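Local coordinates for protein yahD a copper inducible hydrolase (Lactococcus lactis subsp. lactis, PDB 3OG9), which probably acts as a hydrolase of the alpha/beta-hydrolase fold, is induced by copper, and binds d-malate in its pocket, at residues I131-M136 and H151-Y156; E37-S42 and L199-W204; M4-F9 and S47-I52; A116-L121 and E139-T144; D15-L20 and K103-G108. All blocks are in the same frame, centred on the assembly; numbering follows the deposited sequence.

Interaction 1 of 5, residues I131-M136 and H151-Y156; sequences IAFHGM and HVFLSY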
# COMPACT_ATOMS: atom_id res chain seq x y z
N ILE A 131 -1.86 3.12 5.13
CA ILE A 131 -2.25 4.37 4.51
C ILE A 131 -2.16 4.07 3.02
O ILE A 131 -1.05 3.85 2.49
CB ILE A 131 -1.28 5.51 4.92
CG1 ILE A 131 -1.45 5.78 6.42
CG2 ILE A 131 -1.54 6.82 4.10
CD1 ILE A 131 -0.48 6.75 7.06
N ALA A 132 -3.32 4.04 2.35
CA ALA A 132 -3.37 3.68 0.91
C ALA A 132 -3.87 4.86 0.12
O ALA A 132 -5.04 5.20 0.22
CB ALA A 132 -4.31 2.50 0.69
N PHE A 133 -3.01 5.50 -0.66
CA PHE A 133 -3.44 6.59 -1.54
C PHE A 133 -3.87 6.08 -2.89
O PHE A 133 -3.08 5.44 -3.60
CB PHE A 133 -2.35 7.64 -1.72
CG PHE A 133 -1.88 8.27 -0.42
CD1 PHE A 133 -2.70 9.13 0.31
CD2 PHE A 133 -0.58 8.03 0.07
CE1 PHE A 133 -2.25 9.73 1.52
CE2 PHE A 133 -0.13 8.62 1.28
CZ PHE A 133 -0.95 9.46 2.00
N HIS A 134 -5.13 6.34 -3.23
CA HIS A 134 -5.73 5.94 -4.50
C HIS A 134 -5.60 4.44 -4.80
O HIS A 134 -5.23 4.02 -5.92
CB HIS A 134 -5.19 6.83 -5.64
CG HIS A 134 -5.46 8.26 -5.37
ND1 HIS A 134 -6.74 8.78 -5.40
CD2 HIS A 134 -4.66 9.26 -4.94
CE1 HIS A 134 -6.71 10.04 -5.01
NE2 HIS A 134 -5.46 10.36 -4.74
N GLY A 135 -5.96 3.66 -3.78
CA GLY A 135 -5.99 2.22 -3.88
C GLY A 135 -7.33 1.69 -4.41
O GLY A 135 -8.33 2.43 -4.56
N MET A 136 -7.34 0.38 -4.67
CA MET A 136 -8.50 -0.28 -5.23
C MET A 136 -8.48 -1.75 -4.89
O MET A 136 -7.46 -2.27 -4.44
CB MET A 136 -8.50 -0.11 -6.75
CG MET A 136 -7.38 -0.90 -7.49
SD MET A 136 -7.19 -0.28 -9.17
CE MET A 136 -8.83 -0.48 -9.75
N HIS A 151 -6.59 -0.07 11.98
CA HIS A 151 -6.96 1.24 11.48
C HIS A 151 -6.32 1.43 10.11
O HIS A 151 -5.15 1.10 9.90
CB HIS A 151 -6.51 2.32 12.44
CG HIS A 151 -7.42 2.48 13.62
ND1 HIS A 151 -8.48 3.37 13.62
CD2 HIS A 151 -7.44 1.87 14.83
CE1 HIS A 151 -9.12 3.28 14.77
NE2 HIS A 151 -8.52 2.37 15.52
N VAL A 152 -7.10 1.93 9.17
CA VAL A 152 -6.64 2.00 7.78
C VAL A 152 -7.14 3.33 7.21
O VAL A 152 -8.31 3.69 7.42
CB VAL A 152 -7.21 0.81 6.93
CG1 VAL A 152 -6.98 1.05 5.42
CG2 VAL A 152 -6.53 -0.52 7.35
N PHE A 153 -6.25 4.05 6.52
CA PHE A 153 -6.59 5.33 5.85
C PHE A 153 -6.62 5.09 4.33
O PHE A 153 -5.68 4.46 3.81
CB PHE A 153 -5.48 6.36 6.15
CG PHE A 153 -5.68 7.72 5.46
CD1 PHE A 153 -6.28 8.77 6.14
CD2 PHE A 153 -5.22 7.93 4.17
CE1 PHE A 153 -6.44 10.03 5.51
CE2 PHE A 153 -5.37 9.18 3.51
CZ PHE A 153 -6.00 10.22 4.19
N LEU A 154 -7.69 5.53 3.65
CA LEU A 154 -7.83 5.38 2.21
C LEU A 154 -8.19 6.69 1.60
O LEU A 154 -9.08 7.40 2.11
CB LEU A 154 -8.96 4.40 1.84
CG LEU A 154 -8.92 3.00 2.43
CD1 LEU A 154 -10.22 2.23 2.13
CD2 LEU A 154 -7.72 2.20 1.90
N SER A 155 -7.57 7.02 0.48
CA SER A 155 -8.07 8.18 -0.31
C SER A 155 -8.75 7.69 -1.57
O SER A 155 -8.43 6.61 -2.07
CB SER A 155 -6.94 9.12 -0.68
OG SER A 155 -6.07 8.53 -1.62
N TYR A 156 -9.66 8.52 -2.10
CA TYR A 156 -10.37 8.23 -3.32
C TYR A 156 -10.67 9.58 -3.99
O TYR A 156 -10.91 10.56 -3.28
CB TYR A 156 -11.65 7.48 -2.93
CG TYR A 156 -12.65 7.34 -4.02
CD1 TYR A 156 -12.44 6.43 -5.08
CD2 TYR A 156 -13.81 8.13 -4.03
CE1 TYR A 156 -13.37 6.31 -6.12
CE2 TYR A 156 -14.74 8.01 -5.06
CZ TYR A 156 -14.53 7.11 -6.09
OH TYR A 156 -15.45 7.00 -7.12
O HOH W 1 -7.26 4.20 -1.29
O HOH W 2 -9.14 5.12 -4.59
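Ser155 OG is held by two groups: it accepts the backbone N-H of His134 (His134 N to Ser155 OG 2.9 Å, N-H...O angle 148°) and is also hydrogen-bonded to Glu197 of helix 195-208. Its place between the backbone N and the carbonyl carbon (chi1 69°) puts it over the centre of the His134 imidazole, 3.6 Å above the plane, and at the in-plane edge of the Phe133 ring. The same Glu197 carboxylate holds His134 NE2, and this side chain comes within about 4 Å of that of His191 in the malate site. An alanine in place of His134 would probably leave Glu197 OE1 without the imidazole NE2 and take the ring away from Ser155 OG. Strands 129-133 and 151-156 run parallel, axes 9° apart, in the central sheet of the alpha/beta-hydrolase fold. Ala132 N donates to Phe153 O at 2.8 Å, and Ser155 N to Ala132 O at 3.1 Å. Ile131 CG2 packs on Phe153 CD2 at 3.8 Å, on the face that helix 195-208 covers; Ala132 CB meets Leu154 CD2 at 3.6 Å on the other. Where the strands part, one water links Gly135 N to Ser155 O and also donates to Ala132 O.

Interaction 2 of 5, residues E37-S42 and L199-W204; sequences EMIAPS and LAAKKW. Unlike the reference sequence in segment 199-204: Lys202 (reference Asn).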
# COMPACT_ATOMS: atom_id res chain seq x y z
N GLU A 37 8.32 10.94 5.18
CA GLU A 37 8.94 11.84 6.14
C GLU A 37 7.98 12.95 6.63
O GLU A 37 8.08 13.36 7.78
CB GLU A 37 10.25 12.41 5.60
CG GLU A 37 11.39 11.39 5.65
CD GLU A 37 12.60 11.73 4.77
OE1 GLU A 37 13.64 11.06 4.94
OE2 GLU A 37 12.53 12.65 3.90
N MET A 38 7.06 13.40 5.78
CA MET A 38 6.02 14.37 6.20
C MET A 38 4.89 13.72 7.00
O MET A 38 4.38 14.30 7.97
CB MET A 38 5.44 15.13 4.99
CG MET A 38 6.40 16.12 4.36
SD MET A 38 5.64 17.35 3.25
CE MET A 38 4.72 18.32 4.45
N ILE A 39 4.51 12.51 6.62
CA ILE A 39 3.43 11.79 7.27
C ILE A 39 3.80 11.30 8.68
O ILE A 39 3.01 11.42 9.63
CB ILE A 39 2.97 10.61 6.41
CG1 ILE A 39 2.35 11.12 5.10
CG2 ILE A 39 1.97 9.69 7.17
CD1 ILE A 39 2.09 10.00 4.09
N ALA A 40 4.99 10.74 8.80
CA ALA A 40 5.43 10.11 10.05
C ALA A 40 6.86 10.55 10.35
O ALA A 40 7.78 9.76 10.18
CB ALA A 40 5.36 8.59 9.91
N PRO A 41 7.05 11.82 10.77
CA PRO A 41 8.41 12.32 11.01
C PRO A 41 9.18 11.44 12.00
O PRO A 41 8.60 11.02 13.01
CB PRO A 41 8.18 13.72 11.62
CG PRO A 41 6.89 14.16 11.02
CD PRO A 41 6.04 12.89 11.02
N SER A 42 10.45 11.16 11.69
CA SER A 42 11.37 10.43 12.58
C SER A 42 11.22 8.89 12.52
O SER A 42 12.03 8.17 13.11
CB SER A 42 11.26 10.89 14.05
OG SER A 42 11.30 12.30 14.24
N LEU A 199 -1.38 15.55 3.91
CA LEU A 199 -1.62 16.20 5.21
C LEU A 199 -2.76 15.52 6.01
O LEU A 199 -2.68 15.44 7.25
CB LEU A 199 -1.86 17.70 5.06
CG LEU A 199 -0.64 18.47 4.53
CD1 LEU A 199 -0.92 19.98 4.49
CD2 LEU A 199 0.59 18.19 5.39
N ALA A 200 -3.79 15.07 5.32
CA ALA A 200 -4.90 14.37 5.95
C ALA A 200 -4.40 13.07 6.61
O ALA A 200 -4.80 12.71 7.74
CB ALA A 200 -6.00 14.08 4.94
N ALA A 201 -3.49 12.38 5.91
CA ALA A 201 -2.91 11.12 6.44
C ALA A 201 -2.00 11.39 7.64
O ALA A 201 -2.06 10.68 8.67
CB ALA A 201 -2.15 10.41 5.33
N LYS A 202 -1.18 12.45 7.54
CA LYS A 202 -0.37 12.96 8.66
C LYS A 202 -1.23 13.22 9.91
O LYS A 202 -0.93 12.79 11.03
CB LYS A 202 0.34 14.26 8.22
CG LYS A 202 1.29 14.87 9.27
CD LYS A 202 1.94 16.15 8.74
CE LYS A 202 2.86 16.81 9.80
NZ LYS A 202 4.06 15.97 10.15
N LYS A 203 -2.33 13.93 9.70
CA LYS A 203 -3.24 14.23 10.81
C LYS A 203 -3.87 12.96 11.38
O LYS A 203 -3.92 12.75 12.60
CB LYS A 203 -4.29 15.22 10.35
CG LYS A 203 -5.34 15.61 11.41
CD LYS A 203 -6.13 16.82 10.88
CE LYS A 203 -7.57 16.83 11.33
NZ LYS A 203 -7.68 16.48 12.77
N TRP A 204 -4.34 12.10 10.49
CA TRP A 204 -4.92 10.82 10.89
C TRP A 204 -3.94 9.98 11.70
O TRP A 204 -4.30 9.45 12.76
CB TRP A 204 -5.36 10.04 9.67
CG TRP A 204 -5.89 8.66 9.94
CD1 TRP A 204 -7.15 8.33 10.33
CD2 TRP A 204 -5.17 7.42 9.80
NE1 TRP A 204 -7.27 6.96 10.44
CE2 TRP A 204 -6.08 6.38 10.11
CE3 TRP A 204 -3.86 7.10 9.43
CZ2 TRP A 204 -5.71 5.03 10.08
CZ3 TRP A 204 -3.50 5.72 9.38
CH2 TRP A 204 -4.43 4.72 9.68
O HOH W 3 1.79 12.12 11.79
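Lys202, a residue that is asparagine in the reference sequence, reaches across to the end of helix 33-39 with its side chain laid past the carbonyl of Met38. CG is anti to the backbone N (chi1 -177°) and the chain stays extended to CE, then bends at chi4 (65°), which brings NZ round to Met38 O. The resulting hydrogen bond, Lys202 NZ to Met38 O, is 2.8 Å long, and its C=O...N angle of 161° puts the ammonium nearly on the carbonyl axis. The aliphatic part follows the same oxygen closely, with Lys202 CD 3.2 Å from Met38 O. Against this chain Pro41 stands at about a right angle, its CG 3.5 Å from Lys202 NZ.

The apolar contacts flank the lysine and are less intimate. The approach of Met38 CE to Leu199 CD2 is doubtful, since Met38 is modelled in two conformers, while Ile39 CD1 faces Ala201 CB at 4.4 Å; Ile39 and Ala201 both also touch Phe133 of the sheet. A water donates to Ile39 O and Lys202 O, linking the two backbones.

The lysine thus binds a carbonyl of the last helical turn, Ala40 being the first residue to leave helical phi/psi. This is a contact between two of the helices that pack on one face of the sheet in the alpha/beta-hydrolase fold, joining helix 33-39 to the C-terminal helix 195-208.

Interaction 3 of 5, residues M4-F9 and S47-I52; sequences MTDYVF and SIRGRI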
# COMPACT_ATOMS: atom_id res chain seq x y z
N MET A 4 18.93 -9.01 -7.16
CA MET A 4 19.43 -8.13 -6.06
C MET A 4 18.42 -7.03 -5.74
O MET A 4 18.23 -6.08 -6.53
CB MET A 4 20.78 -7.49 -6.39
CG MET A 4 21.41 -6.77 -5.17
SD MET A 4 21.68 -7.89 -3.76
CE MET A 4 23.08 -8.84 -4.37
N THR A 5 17.77 -7.17 -4.59
CA THR A 5 16.65 -6.30 -4.24
C THR A 5 17.04 -4.84 -4.23
O THR A 5 17.99 -4.42 -3.57
CB THR A 5 16.06 -6.68 -2.88
OG1 THR A 5 15.85 -8.10 -2.85
CG2 THR A 5 14.70 -5.93 -2.64
N ASP A 6 16.27 -4.06 -4.97
CA ASP A 6 16.38 -2.61 -4.94
C ASP A 6 15.53 -2.05 -3.81
O ASP A 6 14.30 -2.19 -3.83
CB ASP A 6 15.91 -2.08 -6.29
CG ASP A 6 16.81 -2.56 -7.42
OD1 ASP A 6 18.00 -2.25 -7.32
OD2 ASP A 6 16.32 -3.27 -8.35
N TYR A 7 16.19 -1.47 -2.81
CA TYR A 7 15.47 -0.92 -1.64
C TYR A 7 16.22 0.24 -0.99
O TYR A 7 17.43 0.38 -1.18
CB TYR A 7 15.11 -2.03 -0.64
CG TYR A 7 16.21 -2.43 0.32
CD1 TYR A 7 16.29 -1.87 1.59
CD2 TYR A 7 17.18 -3.38 -0.06
CE1 TYR A 7 17.33 -2.24 2.48
CE2 TYR A 7 18.20 -3.74 0.81
CZ TYR A 7 18.26 -3.19 2.08
OH TYR A 7 19.28 -3.57 2.93
N VAL A 8 15.50 1.10 -0.26
CA VAL A 8 16.11 2.11 0.63
C VAL A 8 15.76 1.77 2.07
O VAL A 8 14.60 1.45 2.38
CB VAL A 8 15.50 3.52 0.33
CG1 VAL A 8 15.95 4.57 1.38
CG2 VAL A 8 15.88 3.97 -1.02
N PHE A 9 16.74 1.87 2.96
CA PHE A 9 16.46 1.89 4.40
C PHE A 9 17.00 3.20 5.02
O PHE A 9 18.13 3.59 4.72
CB PHE A 9 17.01 0.66 5.11
CG PHE A 9 16.90 0.76 6.61
CD1 PHE A 9 15.66 0.66 7.24
CD2 PHE A 9 18.01 1.04 7.38
CE1 PHE A 9 15.54 0.80 8.61
CE2 PHE A 9 17.89 1.17 8.75
CZ PHE A 9 16.66 1.06 9.36
N SER A 47 11.78 0.96 2.09
CA SER A 47 11.09 1.18 0.80
C SER A 47 11.62 0.20 -0.21
O SER A 47 12.80 0.23 -0.50
CB SER A 47 11.34 2.62 0.33
OG SER A 47 10.60 2.91 -0.85
N ILE A 48 10.76 -0.67 -0.74
CA ILE A 48 11.19 -1.77 -1.61
C ILE A 48 10.60 -1.61 -3.03
O ILE A 48 9.37 -1.46 -3.17
CB ILE A 48 10.74 -3.15 -1.02
CG1 ILE A 48 11.39 -3.42 0.36
CG2 ILE A 48 11.06 -4.32 -2.00
CD1 ILE A 48 10.69 -4.55 1.14
N ARG A 49 11.46 -1.67 -4.06
CA ARG A 49 11.02 -1.55 -5.46
C ARG A 49 10.32 -2.83 -5.92
O ARG A 49 10.74 -3.92 -5.58
CB ARG A 49 12.22 -1.27 -6.39
CG ARG A 49 11.81 -0.80 -7.82
CD ARG A 49 12.96 -0.96 -8.80
NE ARG A 49 14.06 -0.07 -8.46
CZ ARG A 49 15.18 0.07 -9.18
NH1 ARG A 49 15.35 -0.62 -10.30
NH2 ARG A 49 16.12 0.91 -8.77
N GLY A 50 9.28 -2.68 -6.72
CA GLY A 50 8.62 -3.81 -7.36
C GLY A 50 9.60 -4.49 -8.32
O GLY A 50 10.51 -3.86 -8.86
N ARG A 51 9.40 -5.79 -8.54
CA ARG A 51 10.32 -6.59 -9.35
C ARG A 51 9.95 -6.61 -10.84
O ARG A 51 10.75 -7.06 -11.65
CB ARG A 51 10.32 -8.02 -8.85
CG ARG A 51 11.02 -8.20 -7.53
CD ARG A 51 11.50 -9.65 -7.39
NE ARG A 51 10.41 -10.62 -7.50
CZ ARG A 51 10.60 -11.93 -7.38
NH1 ARG A 51 11.82 -12.38 -7.13
NH2 ARG A 51 9.60 -12.77 -7.52
N ILE A 52 8.75 -6.14 -11.19
CA ILE A 52 8.26 -6.08 -12.58
C ILE A 52 8.71 -4.81 -13.31
O ILE A 52 8.53 -3.70 -12.80
CB ILE A 52 6.71 -6.24 -12.61
CG1 ILE A 52 6.26 -7.53 -11.86
CG2 ILE A 52 6.15 -6.21 -14.04
CD1 ILE A 52 6.95 -8.82 -12.30
O HOH W 4 13.30 -4.97 -5.75
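Tyr7 and Val8 pair with Ile48 and Ser47 in the antiparallel edge of the mixed sheet: strand 7-10 is the outermost strand within the chain and the one that runs against its neighbour in this alpha/beta-hydrolase fold. The backbone bonds come first. Val8 and Ser47 form the hydrogen-bonded pair, Val8 N to Ser47 O at 2.8 Å and Ser47 N to Val8 O at 2.9 Å. Tyr7 and Ile48 are the non-hydrogen-bonded pair, and past them Arg49 N donates to Asp6 O with an N-H...O angle of 169°. A water between Asp6 N and Arg49 O continues the link.

Apolar contact is modest: Tyr7 CB lies 4.1 Å from Ile48 CG1, and Thr5 CG2 meets Ile48 CG2 at 4.0 Å. Ile48 itself sits against helix 76-97, whereas the Tyr7 hydroxyl turns to Lys96 and His97.

The charged pair is stacked. Arg49 bends at chi3 (-66°), which places NE beside Asp6, and NE is salt-bridged to Glu29. The Asp6 carboxylate lies nearly parallel to the guanidinium, the planes 15° apart, in an interaction of charges with no N-H aimed at the oxygen. Asp6 OD2 is 3.4 Å from Arg49 NH1, and Asp6 CG lies 3.6 Å above the guanidinium centre.

Interaction 4 of 5, residues A116-L121 and E139-T144; sequences ALNMFL and EDFEQT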
# COMPACT_ATOMS: atom_id res chain seq x y z
N ALA A 116 -0.21 -3.66 -1.00
CA ALA A 116 -0.26 -3.61 0.50
C ALA A 116 -1.64 -4.07 1.02
O ALA A 116 -1.75 -4.89 1.97
CB ALA A 116 0.05 -2.21 1.00
N LEU A 117 -2.66 -3.52 0.39
CA LEU A 117 -4.04 -3.82 0.75
C LEU A 117 -4.40 -5.27 0.48
O LEU A 117 -5.07 -5.93 1.28
CB LEU A 117 -4.97 -2.91 -0.03
CG LEU A 117 -5.02 -1.48 0.46
CD1 LEU A 117 -5.75 -0.65 -0.60
CD2 LEU A 117 -5.71 -1.39 1.84
N ASN A 118 -3.91 -5.78 -0.64
CA ASN A 118 -4.12 -7.19 -0.95
C ASN A 118 -3.40 -8.15 0.02
O ASN A 118 -4.00 -9.12 0.50
CB ASN A 118 -3.75 -7.47 -2.41
CG ASN A 118 -4.11 -8.89 -2.84
OD1 ASN A 118 -3.29 -9.79 -2.75
ND2 ASN A 118 -5.35 -9.07 -3.31
N MET A 119 -2.13 -7.88 0.33
CA MET A 119 -1.37 -8.65 1.32
C MET A 119 -2.05 -8.68 2.69
O MET A 119 -2.07 -9.73 3.36
CB MET A 119 0.04 -8.08 1.47
CG MET A 119 0.92 -8.47 0.27
SD MET A 119 2.63 -7.91 0.40
CE MET A 119 2.43 -6.19 0.77
N PHE A 120 -2.59 -7.54 3.09
CA PHE A 120 -3.24 -7.35 4.39
C PHE A 120 -4.49 -8.23 4.42
O PHE A 120 -4.71 -9.02 5.38
CB PHE A 120 -3.65 -5.89 4.49
CG PHE A 120 -4.01 -5.42 5.87
CD1 PHE A 120 -3.19 -5.72 6.96
CD2 PHE A 120 -5.13 -4.63 6.07
CE1 PHE A 120 -3.49 -5.25 8.26
CE2 PHE A 120 -5.44 -4.14 7.35
CZ PHE A 120 -4.60 -4.46 8.45
N LEU A 121 -5.30 -8.10 3.37
CA LEU A 121 -6.57 -8.83 3.27
C LEU A 121 -6.39 -10.34 3.08
O LEU A 121 -7.26 -11.13 3.49
CB LEU A 121 -7.42 -8.23 2.14
CG LEU A 121 -8.10 -6.92 2.49
CD1 LEU A 121 -8.60 -6.20 1.26
CD2 LEU A 121 -9.26 -7.16 3.45
N GLU A 139 -8.80 -8.15 -6.58
CA GLU A 139 -9.48 -9.41 -6.78
C GLU A 139 -10.58 -9.60 -5.73
O GLU A 139 -10.51 -9.03 -4.62
CB GLU A 139 -8.47 -10.58 -6.75
CG GLU A 139 -7.52 -10.50 -5.55
CD GLU A 139 -6.82 -11.82 -5.22
OE1 GLU A 139 -7.17 -12.86 -5.88
OE2 GLU A 139 -5.95 -11.80 -4.30
N ASP A 140 -11.59 -10.39 -6.06
CA ASP A 140 -12.61 -10.77 -5.09
C ASP A 140 -12.28 -12.19 -4.63
O ASP A 140 -11.99 -13.06 -5.47
CB ASP A 140 -13.99 -10.70 -5.74
CG ASP A 140 -15.14 -10.79 -4.72
OD1 ASP A 140 -14.89 -10.69 -3.50
OD2 ASP A 140 -16.30 -10.96 -5.16
N PHE A 141 -12.28 -12.43 -3.32
CA PHE A 141 -11.98 -13.74 -2.75
C PHE A 141 -12.59 -13.88 -1.35
O PHE A 141 -13.13 -12.92 -0.83
CB PHE A 141 -10.46 -14.00 -2.69
CG PHE A 141 -9.68 -12.94 -1.92
CD1 PHE A 141 -9.26 -13.18 -0.61
CD2 PHE A 141 -9.36 -11.71 -2.52
CE1 PHE A 141 -8.54 -12.22 0.10
CE2 PHE A 141 -8.64 -10.74 -1.81
CZ PHE A 141 -8.24 -10.99 -0.51
N GLU A 142 -12.50 -15.08 -0.77
CA GLU A 142 -12.92 -15.32 0.61
C GLU A 142 -11.80 -14.95 1.58
O GLU A 142 -10.77 -15.65 1.67
CB GLU A 142 -13.35 -16.78 0.82
CG GLU A 142 -14.03 -17.05 2.17
CD GLU A 142 -14.17 -18.54 2.48
OE1 GLU A 142 -14.65 -19.27 1.60
OE2 GLU A 142 -13.81 -18.97 3.61
N GLN A 143 -11.98 -13.83 2.28
CA GLN A 143 -11.03 -13.36 3.30
C GLN A 143 -11.26 -14.16 4.56
O GLN A 143 -12.34 -14.12 5.12
CB GLN A 143 -11.26 -11.88 3.65
CG GLN A 143 -10.71 -10.85 2.67
CD GLN A 143 -11.71 -10.49 1.59
OE1 GLN A 143 -12.92 -10.60 1.78
NE2 GLN A 143 -11.21 -10.04 0.44
N THR A 144 -10.24 -14.89 5.01
CA THR A 144 -10.27 -15.56 6.30
C THR A 144 -9.37 -14.80 7.27
O THR A 144 -8.69 -15.42 8.10
CB THR A 144 -9.75 -17.02 6.24
OG1 THR A 144 -8.34 -17.02 5.92
CG2 THR A 144 -10.53 -17.87 5.20
O HOH W 5 -3.02 -12.35 -4.09
O HOH W 6 -7.77 -14.06 3.95
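Asn118 ND2 donates to Glu139 OE2 in a 3.0 Å hydrogen bond, nearly straight at 171°. Asn118 CG is anti to the backbone N (chi1 -173°), which carries the amide toward Glu139. The acceptor lies in the amide plane of Asn118, and OE2 receives the bond on its anti lone pair, the one turned away from OE1. Amide and carboxylate are almost coplanar, at 26°, although the two side chains cross at about a right angle. A water donates to both Asn118 OD1 and Glu139 OE2, bridging the amide oxygen to the same carboxylate oxygen.

Next to this bond stands the Phe141 ring. Its CZ packs on Leu121 CB at 3.9 Å, and Leu121 O lies at the ring edge, near its plane, 3.8 Å from Phe141 CE1. Gln143 continues the row: its CG is 3.6 Å from Leu121 O and 4.0 Å from Leu121 CD2, and its NE2 sits over one face of the Phe141 ring, displaced toward the rim. A second water joins Leu121 O to Thr144 N.

What positions these groups lies just outside. Arg122 forms a salt bridge with Glu139 OE1 and a cation-pi contact with Phe141. An alanine in place of Asn118 would probably cost Glu139 OE2 its amide donor and weaken the water bridge, leaving the carboxylate to rely more on Arg122.

The contact ties the C-terminal end of helix 111-121 to the loop between strands 129-133 and 151-156. Asn118 and Leu121 also meet Leu79 and Leu175, while the loop touches helix 76-97 through Glu139 on Leu76 and helix 165-177 through a weak hydrogen bond from Gln143 to Asp174.

Interaction 5 of 5, residues D15-L20 and K103-G108; sequences DLAPLL and KMIAIG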
# COMPACT_ATOMS: atom_id res chain seq x y z
N ASP A 15 13.05 3.34 18.06
CA ASP A 15 11.93 2.85 18.88
C ASP A 15 10.55 3.12 18.25
O ASP A 15 9.53 2.62 18.75
CB ASP A 15 11.99 3.41 20.32
CG ASP A 15 13.30 3.07 21.03
OD1 ASP A 15 14.15 3.97 21.17
OD2 ASP A 15 13.50 1.92 21.46
N LEU A 16 10.53 3.90 17.17
CA LEU A 16 9.29 4.26 16.49
C LEU A 16 8.92 3.21 15.44
O LEU A 16 9.81 2.55 14.87
CB LEU A 16 9.42 5.62 15.83
CG LEU A 16 8.81 6.86 16.49
CD1 LEU A 16 8.91 6.83 18.01
CD2 LEU A 16 9.41 8.16 15.93
N ALA A 17 7.63 3.08 15.19
CA ALA A 17 7.09 2.11 14.22
C ALA A 17 7.66 2.31 12.82
O ALA A 17 7.74 3.44 12.33
CB ALA A 17 5.57 2.21 14.18
N PRO A 18 8.04 1.22 12.17
CA PRO A 18 8.65 1.33 10.86
C PRO A 18 7.59 1.58 9.79
O PRO A 18 6.43 1.16 9.94
CB PRO A 18 9.31 -0.04 10.67
CG PRO A 18 8.40 -0.98 11.43
CD PRO A 18 7.95 -0.18 12.63
N LEU A 19 8.00 2.28 8.74
CA LEU A 19 7.13 2.51 7.58
C LEU A 19 7.60 1.64 6.44
O LEU A 19 8.80 1.61 6.16
CB LEU A 19 7.21 3.99 7.15
CG LEU A 19 7.12 5.02 8.29
CD1 LEU A 19 7.35 6.38 7.70
CD2 LEU A 19 5.78 4.93 9.06
N LEU A 20 6.68 0.93 5.78
CA LEU A 20 7.02 0.23 4.52
C LEU A 20 6.43 1.03 3.35
O LEU A 20 5.22 1.19 3.28
CB LEU A 20 6.40 -1.19 4.49
CG LEU A 20 6.64 -1.98 3.18
CD1 LEU A 20 8.12 -2.33 3.05
CD2 LEU A 20 5.76 -3.27 3.04
N LYS A 103 4.59 -3.91 13.95
CA LYS A 103 4.43 -2.47 14.22
C LYS A 103 4.36 -1.67 12.92
O LYS A 103 4.10 -0.47 12.93
CB LYS A 103 5.60 -1.93 15.04
CG LYS A 103 5.74 -2.51 16.44
CD LYS A 103 6.90 -1.82 17.23
CE LYS A 103 6.60 -0.35 17.57
NZ LYS A 103 7.78 0.42 18.15
N MET A 104 4.61 -2.35 11.80
CA MET A 104 4.76 -1.71 10.51
C MET A 104 3.52 -0.96 10.01
O MET A 104 2.37 -1.44 10.10
CB MET A 104 5.23 -2.76 9.50
CG MET A 104 6.01 -2.22 8.34
SD MET A 104 6.97 -3.59 7.59
CE MET A 104 8.60 -3.46 8.32
N ILE A 105 3.77 0.23 9.47
CA ILE A 105 2.74 1.07 8.86
C ILE A 105 3.07 1.07 7.37
O ILE A 105 4.11 1.58 6.98
CB ILE A 105 2.77 2.48 9.40
CG1 ILE A 105 2.50 2.51 10.91
CG2 ILE A 105 1.73 3.38 8.67
CD1 ILE A 105 2.94 3.88 11.51
N ALA A 106 2.20 0.48 6.57
CA ALA A 106 2.37 0.51 5.11
C ALA A 106 1.82 1.79 4.58
O ALA A 106 0.71 2.20 4.96
CB ALA A 106 1.66 -0.68 4.42
N ILE A 107 2.63 2.43 3.73
CA ILE A 107 2.23 3.66 3.02
C ILE A 107 2.46 3.39 1.55
O ILE A 107 3.59 3.17 1.11
CB ILE A 107 3.07 4.89 3.47
CG1 ILE A 107 2.95 5.12 5.01
CG2 ILE A 107 2.59 6.15 2.71
CD1 ILE A 107 3.86 6.22 5.56
N GLY A 108 1.38 3.34 0.78
CA GLY A 108 1.48 3.01 -0.64
C GLY A 108 0.72 4.01 -1.47
O GLY A 108 -0.22 4.68 -0.98
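Pro18, Leu19 and Leu20 pair in parallel register, backbone to backbone, with Met104, Ile105 and Ala106, joining strands 19-22 and 105-109 in the core of the alpha/beta-hydrolase sheet. Three backbone bonds, each 2.9 Å, hold them: Ile105 N to Pro18 O, Leu20 N to Ile105 O, and Ile107 N to Leu20 O. Pro18 is deposited in two conformers, so the first bond is described for one of them and the contacts of its ring, which crosses Met104 and Lys103, are doubtful.

Side chains divide between the faces of this tight part. Leu19 and Ile105 lie side by side, pointing the same way, with Leu19 CD2 3.9 Å from Ile105 CD1; Leu19 CD1 also reaches Ile107 CD1 at 4.1 Å. On the other face Leu20 CB touches Met104 SD at 4.0 Å, and helix 76-97 covers both residues through Val90.

The end at Asp15 is looser and more exposed. Lys103 bends at chi3 (67°), and its NZ comes 2.9 Å from Asp15 O.

Apolar side chains and bonded backbone groups therefore carry the buried end, and the charged groups sit at the margin, where the Asp15 carboxylate, its OD2 6.8 Å from Lys103 NZ, would probably give only a weak, longer-range attraction.

Interactions 3, 5 and 1 all lie on one mixed sheet, from the outer strand 7-10 across strands 45-48, 19-22, 105-109 and 129-133 to 151-156; the centres of interactions 3 and 1 are about 22 Å apart. Interactions 5 and 1 meet directly, Ile131 N lying 2.7 Å from Ala106 O. Interaction 2 packs against both through Trp204 and Ile39, on the face covered by helices 33-39 and 195-208; interaction 4 lies on the other side, centres about 26 Å from interaction 2. Along the chain interactions 3 and 5 cross, as do 1 and 4, while interaction 2 spans both 1 and 4. Helices thus cover both faces of the sheet, the malate pocket being lined by residues beyond its strand ends, such as Ser110 and His191.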